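Local atomic coordinates of 4-hydroxy-tetrahydrodipicolinate synthase (Aquifex aeolicus, PDB entry 2EHH), a protein that probably catalyses the condensation of pyruvate with aspartate beta-semialdehyde to 4-hydroxy-tetrahydrodipicolinate, through a Schiff base, in the diaminopimelate route to lysine. Residues 233-238 with 286-291; 29-34 with 67-72; 214-219 with 226-231. All coordinates share one frame; numbering follows the deposited sequence.

Contact 1: residues 233-238 with 286-291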
loop_
_atom_site.group_PDB
_atom_site.type_symbol
_atom_site.label_atom_id
_atom_site.label_comp_id
_atom_site.label_asym_id
_atom_site.label_seq_id
_atom_site.Cartn_x
_atom_site.Cartn_y
_atom_site.Cartn_z
ATOM N N HIS A 233 -23.775 -9.673 14.323
ATOM C CA HIS A 233 -22.704 -8.941 13.646
ATOM C C HIS A 233 -23.226 -7.623 13.070
ATOM O O HIS A 233 -22.671 -6.559 13.334
ATOM C CB HIS A 233 -22.129 -9.815 12.523
ATOM C CG HIS A 233 -21.195 -9.097 11.599
ATOM N ND1 HIS A 233 -19.862 -8.892 11.891
ATOM C CD2 HIS A 233 -21.399 -8.557 10.373
ATOM C CE1 HIS A 233 -19.286 -8.257 10.882
ATOM N NE2 HIS A 233 -20.197 -8.043 9.950
ATOM N N TYR A 234 -24.300 -7.686 12.290
ATOM C CA TYR A 234 -24.837 -6.476 11.681
ATOM C C TYR A 234 -25.490 -5.528 12.673
ATOM O O TYR A 234 -25.568 -4.321 12.437
ATOM C CB TYR A 234 -25.792 -6.843 10.546
ATOM C CG TYR A 234 -25.031 -7.339 9.337
ATOM C CD1 TYR A 234 -24.181 -6.483 8.640
ATOM C CD2 TYR A 234 -25.089 -8.675 8.941
ATOM C CE1 TYR A 234 -23.399 -6.937 7.590
ATOM C CE2 TYR A 234 -24.303 -9.147 7.882
ATOM C CZ TYR A 234 -23.458 -8.267 7.216
ATOM O OH TYR A 234 -22.653 -8.710 6.193
ATOM N N TYR A 235 -25.946 -6.072 13.793
ATOM C CA TYR A 235 -26.555 -5.246 14.821
ATOM C C TYR A 235 -25.439 -4.438 15.489
ATOM O O TYR A 235 -25.579 -3.241 15.742
ATOM C CB TYR A 235 -27.272 -6.139 15.843
ATOM C CG TYR A 235 -27.674 -5.434 17.117
ATOM C CD1 TYR A 235 -26.911 -5.562 18.276
ATOM C CD2 TYR A 235 -28.805 -4.622 17.160
ATOM C CE1 TYR A 235 -27.267 -4.897 19.452
ATOM C CE2 TYR A 235 -29.170 -3.952 18.330
ATOM C CZ TYR A 235 -28.395 -4.095 19.469
ATOM O OH TYR A 235 -28.740 -3.428 20.623
ATOM N N LEU A 236 -24.317 -5.106 15.730
ATOM C CA LEU A 236 -23.159 -4.500 16.382
ATOM C C LEU A 236 -22.213 -3.751 15.440
ATOM O O LEU A 236 -21.249 -3.133 15.894
ATOM C CB LEU A 236 -22.374 -5.598 17.108
ATOM C CG LEU A 236 -22.321 -5.678 18.639
ATOM C CD1 LEU A 236 -23.617 -5.227 19.269
ATOM C CD2 LEU A 236 -21.991 -7.103 19.026
ATOM N N HIS A 237 -22.483 -3.789 14.137
ATOM C CA HIS A 237 -21.594 -3.134 13.180
ATOM C C HIS A 237 -21.316 -1.660 13.469
ATOM O O HIS A 237 -20.166 -1.225 13.395
ATOM C CB HIS A 237 -22.120 -3.280 11.749
ATOM C CG HIS A 237 -21.070 -3.047 10.707
ATOM N ND1 HIS A 237 -19.962 -3.858 10.580
ATOM C CD2 HIS A 237 -20.932 -2.074 9.776
ATOM C CE1 HIS A 237 -19.187 -3.391 9.617
ATOM N NE2 HIS A 237 -19.753 -2.311 9.114
ATOM N N ASP A 238 -22.353 -0.891 13.795
ATOM C CA ASP A 238 -22.158 0.526 14.101
ATOM C C ASP A 238 -21.205 0.710 15.283
ATOM O O ASP A 238 -20.397 1.633 15.290
ATOM C CB ASP A 238 -23.493 1.214 14.402
ATOM C CG ASP A 238 -24.318 1.463 13.153
ATOM O OD1 ASP A 238 -23.806 1.224 12.037
ATOM O OD2 ASP A 238 -25.478 1.905 13.287
ATOM N N LYS A 286 -25.899 5.630 22.476
ATOM C CA LYS A 286 -27.299 5.891 22.796
ATOM C C LYS A 286 -28.246 5.070 21.927
ATOM O O LYS A 286 -29.294 4.624 22.398
ATOM C CB LYS A 286 -27.601 7.384 22.642
ATOM C CG LYS A 286 -26.992 8.236 23.748
ATOM C CD LYS A 286 -27.030 9.722 23.422
ATOM C CE LYS A 286 -28.445 10.223 23.185
ATOM N NZ LYS A 286 -28.448 11.680 22.874
ATOM N N LYS A 287 -27.884 4.868 20.664
ATOM C CA LYS A 287 -28.719 4.082 19.765
ATOM C C LYS A 287 -28.779 2.645 20.276
ATOM O O LYS A 287 -29.746 1.925 20.029
ATOM C CB LYS A 287 -28.163 4.115 18.335
ATOM C CG LYS A 287 -28.850 3.143 17.375
ATOM C CD LYS A 287 -30.352 3.417 17.238
ATOM C CE LYS A 287 -30.653 4.487 16.193
ATOM N NZ LYS A 287 -30.283 4.033 14.816
ATOM N N TYR A 288 -27.740 2.232 20.993
ATOM C CA TYR A 288 -27.695 0.887 21.553
ATOM C C TYR A 288 -28.348 0.882 22.934
ATOM O O TYR A 288 -28.368 -0.138 23.625
ATOM C CB TYR A 288 -26.246 0.401 21.647
ATOM C CG TYR A 288 -25.674 -0.046 20.320
ATOM C CD1 TYR A 288 -26.101 -1.233 19.723
ATOM C CD2 TYR A 288 -24.717 0.718 19.654
ATOM C CE1 TYR A 288 -25.588 -1.650 18.495
ATOM C CE2 TYR A 288 -24.197 0.307 18.422
ATOM C CZ TYR A 288 -24.637 -0.877 17.851
ATOM O OH TYR A 288 -24.125 -1.288 16.637
ATOM N N ASN A 289 -28.880 2.039 23.323
ATOM C CA ASN A 289 -29.555 2.207 24.605
ATOM C C ASN A 289 -28.690 1.831 25.797
ATOM O O ASN A 289 -29.172 1.239 26.767
ATOM C CB ASN A 289 -30.847 1.386 24.628
ATOM C CG ASN A 289 -31.804 1.786 23.529
ATOM O OD1 ASN A 289 -32.078 1.009 22.617
ATOM N ND2 ASN A 289 -32.313 3.010 23.604
ATOM N N LEU A 290 -27.410 2.170 25.727
ATOM C CA LEU A 290 -26.501 1.865 26.817
ATOM C C LEU A 290 -26.691 2.906 27.918
ATOM O O LEU A 290 -26.861 4.091 27.642
ATOM C CB LEU A 290 -25.054 1.868 26.317
ATOM C CG LEU A 290 -24.742 0.830 25.231
ATOM C CD1 LEU A 290 -23.267 0.883 24.874
ATOM C CD2 LEU A 290 -25.109 -0.556 25.724
ATOM N N PRO A 291 -26.679 2.468 29.184
ATOM C CA PRO A 291 -26.852 3.362 30.332
ATOM C C PRO A 291 -25.609 4.215 30.567
ATOM O O PRO A 291 -24.685 3.799 31.268
ATOM C CB PRO A 291 -27.109 2.391 31.475
ATOM C CG PRO A 291 -26.195 1.255 31.123
ATOM C CD PRO A 291 -26.454 1.081 29.632
#

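Contact 2: residues 29-34 with 67-72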
loop_
_atom_site.group_PDB
_atom_site.type_symbol
_atom_site.label_atom_id
_atom_site.label_comp_id
_atom_site.label_asym_id
_atom_site.label_seq_id
_atom_site.Cartn_x
_atom_site.Cartn_y
_atom_site.Cartn_z
ATOM N N PHE A 29 -16.931 -6.820 36.272
ATOM C CA PHE A 29 -17.852 -6.547 35.174
ATOM C C PHE A 29 -17.817 -7.705 34.179
ATOM O O PHE A 29 -18.860 -8.205 33.747
ATOM C CB PHE A 29 -17.442 -5.240 34.483
ATOM C CG PHE A 29 -18.265 -4.889 33.271
ATOM C CD1 PHE A 29 -19.632 -4.650 33.377
ATOM C CD2 PHE A 29 -17.657 -4.751 32.026
ATOM C CE1 PHE A 29 -20.380 -4.275 32.260
ATOM C CE2 PHE A 29 -18.395 -4.376 30.904
ATOM C CZ PHE A 29 -19.758 -4.136 31.020
ATOM N N HIS A 30 -16.616 -8.146 33.821
ATOM C CA HIS A 30 -16.493 -9.235 32.863
ATOM C C HIS A 30 -16.817 -10.604 33.432
ATOM O O HIS A 30 -17.299 -11.475 32.712
ATOM C CB HIS A 30 -15.108 -9.222 32.220
ATOM C CG HIS A 30 -14.955 -8.134 31.207
ATOM N ND1 HIS A 30 -14.370 -6.922 31.500
ATOM C CD2 HIS A 30 -15.436 -8.026 29.946
ATOM C CE1 HIS A 30 -14.502 -6.111 30.464
ATOM N NE2 HIS A 30 -15.146 -6.756 29.509
ATOM N N VAL A 31 -16.562 -10.796 34.721
ATOM C CA VAL A 31 -16.877 -12.076 35.338
ATOM C C VAL A 31 -18.389 -12.305 35.277
ATOM O O VAL A 31 -18.845 -13.386 34.918
ATOM C CB VAL A 31 -16.416 -12.131 36.820
ATOM C CG1 VAL A 31 -16.999 -13.368 37.503
ATOM C CG2 VAL A 31 -14.899 -12.174 36.891
ATOM N N ASP A 32 -19.177 -11.291 35.611
ATOM C CA ASP A 32 -20.618 -11.492 35.583
ATOM C C ASP A 32 -21.305 -11.195 34.254
ATOM O O ASP A 32 -22.529 -11.174 34.182
ATOM C CB ASP A 32 -21.287 -10.722 36.730
ATOM C CG ASP A 32 -20.963 -9.247 36.720
ATOM O OD1 ASP A 32 -21.070 -8.614 37.797
ATOM O OD2 ASP A 32 -20.613 -8.721 35.643
ATOM N N ASN A 33 -20.525 -10.983 33.198
ATOM C CA ASN A 33 -21.116 -10.730 31.891
ATOM C C ASN A 33 -20.743 -11.772 30.843
ATOM O O ASN A 33 -20.911 -11.546 29.644
ATOM C CB ASN A 33 -20.768 -9.324 31.399
ATOM C CG ASN A 33 -21.722 -8.277 31.935
ATOM O OD1 ASN A 33 -22.926 -8.328 31.674
ATOM N ND2 ASN A 33 -21.194 -7.327 32.697
ATOM N N GLY A 34 -20.226 -12.910 31.299
ATOM C CA GLY A 34 -19.886 -13.992 30.390
ATOM C C GLY A 34 -18.566 -13.992 29.643
ATOM O O GLY A 34 -18.309 -14.917 28.873
ATOM N N ALA A 67 -8.893 -14.405 40.107
ATOM C CA ALA A 67 -8.781 -15.624 40.901
ATOM C C ALA A 67 -9.451 -16.850 40.276
ATOM O O ALA A 67 -10.330 -17.463 40.884
ATOM C CB ALA A 67 -9.345 -15.377 42.302
ATOM N N GLY A 68 -9.039 -17.192 39.059
ATOM C CA GLY A 68 -9.573 -18.361 38.381
ATOM C C GLY A 68 -11.002 -18.335 37.881
ATOM O O GLY A 68 -11.423 -19.268 37.198
ATOM N N ARG A 69 -11.760 -17.295 38.209
ATOM C CA ARG A 69 -13.144 -17.216 37.749
ATOM C C ARG A 69 -13.199 -16.974 36.239
ATOM O O ARG A 69 -14.176 -17.325 35.574
ATOM C CB ARG A 69 -13.884 -16.108 38.487
ATOM C CG ARG A 69 -14.118 -16.405 39.965
ATOM C CD ARG A 69 -14.761 -15.211 40.638
ATOM N NE ARG A 69 -13.851 -14.069 40.653
ATOM C CZ ARG A 69 -14.224 -12.815 40.877
ATOM N NH1 ARG A 69 -15.497 -12.531 41.102
ATOM N NH2 ARG A 69 -13.319 -11.843 40.882
ATOM N N ILE A 70 -12.141 -16.369 35.713
ATOM C CA ILE A 70 -12.016 -16.098 34.285
ATOM C C ILE A 70 -10.524 -16.138 33.987
ATOM O O ILE A 70 -9.707 -15.838 34.859
ATOM C CB ILE A 70 -12.565 -14.711 33.911
ATOM C CG1 ILE A 70 -11.894 -13.643 34.774
ATOM C CG2 ILE A 70 -14.080 -14.688 34.070
ATOM C CD1 ILE A 70 -12.403 -12.251 34.520
ATOM N N LYS A 71 -10.162 -16.520 32.770
ATOM C CA LYS A 71 -8.753 -16.588 32.416
ATOM C C LYS A 71 -8.131 -15.194 32.360
ATOM O O LYS A 71 -8.803 -14.203 32.064
ATOM C CB LYS A 71 -8.576 -17.281 31.065
ATOM C CG LYS A 71 -9.058 -18.724 31.017
ATOM C CD LYS A 71 -8.232 -19.622 31.918
ATOM C CE LYS A 71 -8.529 -21.094 31.649
ATOM N NZ LYS A 71 -8.199 -21.486 30.241
ATOM N N VAL A 72 -6.841 -15.131 32.663
ATOM C CA VAL A 72 -6.112 -13.879 32.629
ATOM C C VAL A 72 -4.916 -14.069 31.719
ATOM O O VAL A 72 -4.072 -14.932 31.960
ATOM C CB VAL A 72 -5.612 -13.451 34.028
ATOM C CG1 VAL A 72 -4.776 -12.179 33.910
ATOM C CG2 VAL A 72 -6.796 -13.216 34.960
#

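Contact 3: residues 214-219 with 226-231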
loop_
_atom_site.group_PDB
_atom_site.type_symbol
_atom_site.label_atom_id
_atom_site.label_comp_id
_atom_site.label_asym_id
_atom_site.label_seq_id
_atom_site.Cartn_x
_atom_site.Cartn_y
_atom_site.Cartn_z
ATOM N N VAL A 214 -21.290 -9.446 22.351
ATOM C CA VAL A 214 -20.150 -10.035 21.664
ATOM C C VAL A 214 -20.085 -11.518 21.987
ATOM O O VAL A 214 -19.844 -12.349 21.113
ATOM C CB VAL A 214 -18.826 -9.361 22.080
ATOM C CG1 VAL A 214 -17.654 -10.103 21.460
ATOM C CG2 VAL A 214 -18.821 -7.902 21.636
ATOM N N LYS A 215 -20.307 -11.847 23.254
ATOM C CA LYS A 215 -20.283 -13.235 23.686
ATOM C C LYS A 215 -21.287 -14.034 22.862
ATOM O O LYS A 215 -20.989 -15.137 22.407
ATOM C CB LYS A 215 -20.632 -13.331 25.175
ATOM C CG LYS A 215 -20.758 -14.756 25.703
ATOM C CD LYS A 215 -19.484 -15.552 25.480
ATOM C CE LYS A 215 -19.611 -16.957 26.049
ATOM N NZ LYS A 215 -18.390 -17.763 25.784
ATOM N N GLU A 216 -22.473 -13.467 22.668
ATOM C CA GLU A 216 -23.518 -14.134 21.896
ATOM C C GLU A 216 -23.087 -14.363 20.450
ATOM O O GLU A 216 -23.391 -15.402 19.865
ATOM C CB GLU A 216 -24.810 -13.310 21.915
ATOM C CG GLU A 216 -25.434 -13.157 23.295
ATOM C CD GLU A 216 -26.750 -12.391 23.265
ATOM O OE1 GLU A 216 -27.295 -12.091 24.353
ATOM O OE2 GLU A 216 -27.243 -12.094 22.156
ATOM N N LEU A 217 -22.389 -13.389 19.869
ATOM C CA LEU A 217 -21.918 -13.523 18.495
ATOM C C LEU A 217 -20.980 -14.727 18.432
ATOM O O LEU A 217 -21.101 -15.582 17.555
ATOM C CB LEU A 217 -21.185 -12.244 18.058
ATOM C CG LEU A 217 -20.510 -12.154 16.677
ATOM C CD1 LEU A 217 -19.278 -13.034 16.643
ATOM C CD2 LEU A 217 -21.479 -12.555 15.584
ATOM N N ILE A 218 -20.054 -14.790 19.385
ATOM C CA ILE A 218 -19.089 -15.878 19.453
ATOM C C ILE A 218 -19.737 -17.255 19.628
ATOM O O ILE A 218 -19.359 -18.211 18.954
ATOM C CB ILE A 218 -18.090 -15.659 20.611
ATOM C CG1 ILE A 218 -17.301 -14.370 20.379
ATOM C CG2 ILE A 218 -17.149 -16.846 20.723
ATOM C CD1 ILE A 218 -16.586 -14.327 19.053
ATOM N N ARG A 219 -20.699 -17.369 20.537
ATOM C CA ARG A 219 -21.345 -18.661 20.738
ATOM C C ARG A 219 -22.119 -19.121 19.502
ATOM O O ARG A 219 -22.107 -20.302 19.161
ATOM C CB ARG A 219 -22.243 -18.630 21.982
ATOM C CG ARG A 219 -21.471 -19.004 23.253
ATOM C CD ARG A 219 -22.327 -19.005 24.513
ATOM N NE ARG A 219 -22.683 -17.652 24.932
ATOM C CZ ARG A 219 -23.312 -17.361 26.066
ATOM N NH1 ARG A 219 -23.657 -18.332 26.900
ATOM N NH2 ARG A 219 -23.597 -16.101 26.367
ATOM N N PHE A 226 -24.522 -19.339 11.626
ATOM C CA PHE A 226 -24.123 -18.050 11.082
ATOM C C PHE A 226 -25.274 -17.138 10.699
ATOM O O PHE A 226 -25.062 -15.963 10.413
ATOM C CB PHE A 226 -23.138 -18.258 9.932
ATOM C CG PHE A 226 -21.762 -18.628 10.408
ATOM C CD1 PHE A 226 -20.872 -17.642 10.832
ATOM C CD2 PHE A 226 -21.390 -19.963 10.535
ATOM C CE1 PHE A 226 -19.635 -17.979 11.381
ATOM C CE2 PHE A 226 -20.154 -20.314 11.084
ATOM C CZ PHE A 226 -19.275 -19.316 11.509
ATOM N N ARG A 227 -26.495 -17.664 10.705
ATOM C CA ARG A 227 -27.651 -16.822 10.418
ATOM C C ARG A 227 -27.787 -15.933 11.650
ATOM O O ARG A 227 -28.032 -14.733 11.551
ATOM C CB ARG A 227 -28.926 -17.654 10.259
ATOM C CG ARG A 227 -30.198 -16.813 10.315
ATOM C CD ARG A 227 -31.451 -17.678 10.373
ATOM N NE ARG A 227 -31.709 -18.360 9.110
ATOM C CZ ARG A 227 -32.034 -17.739 7.979
ATOM N NH1 ARG A 227 -32.143 -16.416 7.952
ATOM N NH2 ARG A 227 -32.257 -18.440 6.874
ATOM N N ARG A 228 -27.628 -16.544 12.818
ATOM C CA ARG A 228 -27.716 -15.814 14.074
ATOM C C ARG A 228 -26.471 -14.941 14.235
ATOM O O ARG A 228 -26.552 -13.821 14.732
ATOM C CB ARG A 228 -27.836 -16.793 15.245
ATOM C CG ARG A 228 -27.780 -16.148 16.623
ATOM C CD ARG A 228 -28.855 -15.084 16.815
ATOM N NE ARG A 228 -28.812 -14.533 18.169
ATOM C CZ ARG A 228 -29.388 -13.392 18.536
ATOM N NH1 ARG A 228 -30.061 -12.668 17.650
ATOM N NH2 ARG A 228 -29.280 -12.966 19.787
ATOM N N ALA A 229 -25.323 -15.461 13.811
ATOM C CA ALA A 229 -24.072 -14.714 13.900
ATOM C C ALA A 229 -24.193 -13.423 13.089
ATOM O O ALA A 229 -23.837 -12.345 13.563
ATOM C CB ALA A 229 -22.917 -15.563 13.380
ATOM N N ARG A 230 -24.701 -13.535 11.866
ATOM C CA ARG A 230 -24.881 -12.362 11.016
ATOM C C ARG A 230 -25.832 -11.364 11.668
ATOM O O ARG A 230 -25.649 -10.155 11.558
ATOM C CB ARG A 230 -25.447 -12.757 9.643
ATOM C CG ARG A 230 -24.436 -13.359 8.677
ATOM C CD ARG A 230 -25.014 -13.434 7.258
ATOM N NE ARG A 230 -26.117 -14.389 7.156
ATOM C CZ ARG A 230 -25.970 -15.711 7.098
ATOM N NH1 ARG A 230 -24.758 -16.257 7.124
ATOM N NH2 ARG A 230 -27.040 -16.494 7.021
ATOM N N GLU A 231 -26.862 -11.872 12.338
ATOM C CA GLU A 231 -27.827 -10.996 12.983
ATOM C C GLU A 231 -27.139 -10.124 14.028
ATOM O O GLU A 231 -27.366 -8.918 14.097
ATOM C CB GLU A 231 -28.926 -11.822 13.651
ATOM C CG GLU A 231 -30.209 -11.062 13.881
ATOM C CD GLU A 231 -31.205 -11.854 14.706
ATOM O OE1 GLU A 231 -31.363 -13.068 14.443
ATOM O OE2 GLU A 231 -31.829 -11.260 15.612
#

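Contact 1: residues 233-238 with 286-291
With CG turned anti to the carbonyl carbon (chi1 -77°), Tyr288 reaches from just past the end of helix 275-287 to the backbone of helix 226-242, while Tyr235, its CG anti to the backbone N (chi1 167°), turns one face of its ring to the edge of the incoming one. The phenol OH of Tyr288 donates a hydrogen bond of 2.6 Å to the carbonyl O of Tyr235. It comes in the carbonyl plane, on a lone pair, and that O lies in the plane of the Tyr288 ring, at its edge. The two rings make an edge-to-face (T-shaped) pair, with centroids 5.2 Å apart and planes at 83°: the CD1-CE1 edge of Tyr288 points at one face of Tyr235. The closest approach of the two side chains is CD1 of Tyr288 to OH of Tyr235, at 3.5 Å. Both helices belong to the C-terminal helical part that follows the (beta/alpha)8 barrel of this DapA-family enzyme, and a Schellman motif closes helix 275-287, Asn289 taking positive phi and its N bonding back to Lys286 O at 2.8 Å. CB of Asp238 lies 3.4 Å from the Tyr288 OH, and CD1 of Leu236 approaches CE1 of Tyr288 at 4.2 Å. The same hydroxyl is also hydrogen-bonded to the backbone N of Leu239, so this buried polar atom is held from two sites on one helix. Met210 packs against both Leu236 and Tyr288, whereas His233 and Tyr234 are hydrogen-bonded to Ser171 and Leu197 of the second subunit.

Contact 2: residues 29-34 with 67-72
The last turn of helix 20-31 comes up beside the turn that leads into strand 71-75, and the backbones are nearest at Val31 and Ile70, whose CA atoms lie 6.4 Å apart. Val31 faces the other segment, and each of its methyls finds a separate partner there. CG2 meets the Ile70 side chain, with CD1 of Ile70 only 3.4 Å from it, tighter than a usual carbon contact, and CG2 of Ile70 at 3.9 Å. Ile70 has its CG1 between the backbone N and the carbonyl carbon (chi1 54°), a crowded setting that carries CD1 out to the valine methyl while its own CG2 stays near Val31 CA. An alanine in place of Ile70 is likely to cost Val31 CG2 its close apolar neighbours and weaken the packing between the helix end and the turn before strand 71-75. On the same valine, the guanidinium of Arg69 lies with one face over CG2, which sits against its centre 4.1 Å from the plane, and NH1 of Arg69 is 4.0 Å from CG1 of Val31. Polar partners beyond the two segments hold the group: NE bonds to Ala66 O, and NH2 to Arg65 O and, as a salt bridge, to Glu28. Within the helix end, ND2 of Asn33 donates to the carbonyl O of Phe29 at 2.7 Å, tilted 30° from the carbonyl plane. Ile70 also touches Ile38 of strand 37-40, and Lys71 makes backbone hydrogen bonds to Asp36 and Ile38. The helix following strand 4-8 thus ends against the turn between helix 52-66 and strand 71-75, at the N-terminal strand ends of the (beta/alpha)8 (TIM) barrel, the side away from the C-terminal strand ends where such barrels have their active site.

Contact 3: residues 214-219 with 226-231
A leucine methyl unusually close to a helix carbonyl stands out here: CD2 of Leu217 is modelled 3.1 Å from the backbone O of Ala229, short enough that the exact length is doubtful, and 4.0 Å from CB of Ala229. Leu217 has CG anti to the backbone N (chi1 176°), which swings its end toward the facing helix, where the small Ala229 is consistent with the close approach, 5.2 Å between CA of Leu217 and CA of Ala229. Beside this apolar pair runs a salt bridge from Glu216 OE2 to Arg228 NH2 of 3.2 Å. The glutamate is extended beyond CG; the arginine bends at chi2 (57°), and the carboxylate and guanidinium planes are 32° apart. NH1 of Arg228 meets OE2 of Glu231 at 3.0 Å, so the arginine lies between two acids and probably has its charge well balanced. Phe226 meets Phe226 of the second subunit edge-to-face. The successive helices form an antiparallel hairpin, and OD1 of Asp225 in the connection accepts a hydrogen bond from the backbone N of Arg228. Helix 211-223, the last of the barrel, thus lies between strand 4-8 (Val214 on Ser5), helix 191-196 (Leu217 on Thr191) and the first C-terminal helix, 226-242.

Overall arrangement
Helix 226-242 serves both contact 3 and contact 1: its first turns pair with helix 211-223, its later ones with the end of helix 275-287. The two contacts touch, CD2 of Leu217 lying 3.9 Å from N of His233, and their centres are 14 Å apart. Contact 2 sits closer to the chain's centre, on the barrel wall, and meets contact 3 where Gly34 O packs on CD of Lys215. Contact 1 is the buried one, relying on an aromatic pair and a phenol hydrogen bond; contacts 2 and 3 are partly buried, each combining an apolar pair with an arginine. The second subunit reaches contacts 1 and 3, but no other chain of the assembly touches contact 2.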